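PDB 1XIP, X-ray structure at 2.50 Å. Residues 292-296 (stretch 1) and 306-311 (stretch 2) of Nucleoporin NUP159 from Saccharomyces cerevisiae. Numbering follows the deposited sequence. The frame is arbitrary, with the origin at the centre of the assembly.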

# COMPACT_ATOMS: atom_id res chain seq x y z
N ALA A 292 9.84 0.85 18.64
CA ALA A 292 8.48 0.37 18.36
C ALA A 292 7.70 1.25 17.40
O ALA A 292 7.25 2.35 17.73
CB ALA A 292 7.70 0.19 19.65
N ASN A 293 7.56 0.71 16.20
CA ASN A 293 6.75 1.30 15.16
C ASN A 293 5.49 0.47 15.00
O ASN A 293 5.54 -0.76 14.83
CB ASN A 293 7.53 1.39 13.83
CG ASN A 293 8.61 0.30 13.68
OD1 ASN A 293 8.86 -0.51 14.60
ND2 ASN A 293 9.25 0.27 12.51
N VAL A 294 4.37 1.16 15.10
CA VAL A 294 3.07 0.59 14.80
C VAL A 294 2.86 0.67 13.29
O VAL A 294 3.06 1.71 12.68
CB VAL A 294 1.97 1.39 15.53
CG1 VAL A 294 0.62 0.81 15.26
CG2 VAL A 294 2.25 1.39 17.01
N ASN A 295 2.47 -0.43 12.67
CA ASN A 295 2.09 -0.42 11.26
C ASN A 295 0.63 -0.63 11.06
O ASN A 295 0.09 -1.63 11.48
CB ASN A 295 2.85 -1.48 10.49
CG ASN A 295 4.31 -1.35 10.66
OD1 ASN A 295 4.92 -0.44 10.12
ND2 ASN A 295 4.89 -2.24 11.45
N VAL A 296 -0.01 0.34 10.42
CA VAL A 296 -1.41 0.23 10.02
C VAL A 296 -1.46 -0.42 8.66
O VAL A 296 -0.74 0.00 7.73
CB VAL A 296 -2.07 1.60 9.94
CG1 VAL A 296 -3.52 1.48 9.61
CG2 VAL A 296 -1.89 2.35 11.27
N SER A 306 -5.97 -3.30 9.82
CA SER A 306 -5.31 -3.98 10.92
C SER A 306 -4.23 -3.15 11.55
O SER A 306 -3.76 -2.19 10.96
CB SER A 306 -4.70 -5.30 10.45
OG SER A 306 -5.62 -5.97 9.63
N ILE A 307 -3.83 -3.54 12.76
CA ILE A 307 -2.72 -2.92 13.46
C ILE A 307 -1.67 -3.99 13.83
O ILE A 307 -2.01 -5.02 14.38
CB ILE A 307 -3.20 -2.22 14.72
CG1 ILE A 307 -4.33 -1.24 14.39
CG2 ILE A 307 -2.07 -1.47 15.37
CD1 ILE A 307 -5.09 -0.76 15.63
N TRP A 308 -0.41 -3.73 13.50
CA TRP A 308 0.72 -4.56 13.88
C TRP A 308 1.62 -3.74 14.81
O TRP A 308 2.06 -2.66 14.43
CB TRP A 308 1.49 -4.97 12.64
CG TRP A 308 2.73 -5.74 12.95
CD1 TRP A 308 4.00 -5.26 12.96
CD2 TRP A 308 2.81 -7.12 13.33
NE1 TRP A 308 4.88 -6.26 13.31
CE2 TRP A 308 4.17 -7.41 13.54
CE3 TRP A 308 1.87 -8.13 13.51
CZ2 TRP A 308 4.61 -8.67 13.93
CZ3 TRP A 308 2.31 -9.39 13.90
CH2 TRP A 308 3.67 -9.64 14.11
N ASP A 309 1.90 -4.22 16.02
CA ASP A 309 2.69 -3.42 16.97
C ASP A 309 4.21 -3.73 16.99
O ASP A 309 4.92 -3.22 17.85
CB ASP A 309 2.09 -3.49 18.37
CG ASP A 309 2.46 -4.71 19.19
OD1 ASP A 309 3.09 -5.64 18.64
OD2 ASP A 309 2.15 -4.76 20.40
N SER A 310 4.68 -4.54 16.04
CA SER A 310 6.09 -4.94 15.95
C SER A 310 6.30 -6.40 16.39
O SER A 310 7.30 -7.02 16.05
CB SER A 310 6.98 -3.99 16.77
OG SER A 310 7.20 -4.53 18.06
N LYS A 311 5.34 -6.92 17.17
CA LYS A 311 5.46 -8.29 17.70
C LYS A 311 4.19 -9.15 17.56
O LYS A 311 4.28 -10.37 17.53
CB LYS A 311 5.90 -8.26 19.16
CG LYS A 311 5.00 -7.43 20.10
CD LYS A 311 4.92 -8.02 21.51
CE LYS A 311 4.51 -6.98 22.56
NZ LYS A 311 3.05 -6.64 22.47

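Antiparallel pairing of stretch 292-296 with strand 306-308 of the yeast nucleoporin NUP159. The two strand axes approach to 4.8 Å and run at 159° to each other, and the two stretches together bury 339 Å². W308 and N295 contribute most to that area, and they face each other as the hydrogen-bonded pair of the ladder. The amide N of N295 donates to O of W308 at 2.9 Å, and N of W308 returns the bond to O of N295 at 3.0 Å; both N-H...O angles are 165°, so the two bonds are nearly straight and close the small ring typical of such a pair. The CA atoms of N295 and W308 lie 5.1 Å apart, and their side chains leave on the same face of the sheet. There the tryptophan, with chi1 in the t rotamer, presents the edge of its indole to the asparagine, in the m rotamer: ND2 of N295 sits near the ring plane, 3.5 Å from CD1 of W308. The amide therefore packs against the edge of the ring and does not stack on its face. OD1 of N295 is hydrogen-bonded elsewhere in the structure.

The carbonyl of W308 serves a second neighbour as well. CA of V294 lies 3.4 Å from O of W308 in a CA-H...O contact with an angle of 141° at the hydrogen, so this oxygen receives an N-H and, in general a weaker donor, a C-H from successive residues of the opposing strand. A similar CA-H...O contact recurs two residues along each strand, where CA of V296 is 3.5 Å from O of S306, with 143° at the hydrogen.

V294 is third in covered area. Its t rotamer brings CG1 to within 3.5 Å of CG2 of I307, a close apolar contact between buried side chains. V296 and I307 form the non-hydrogen-bonded pair, with CA atoms 4.8 Å apart and side chains on the face opposite N295 and W308.

Beyond W308 the second stretch leaves the strand. CA of D309 is still 4.6 Å from CA of V294, but its CB points away from the first strand, and its carboxylate is engaged within its own loop: OD1 accepts from N of K311 at 3.0 Å, while NZ of K311 forms a salt bridge with OD2 of D309 at 2.9 Å. S310, whose CB points toward the first strand, makes a looser contact there, with CB 4.0 Å from O of N293.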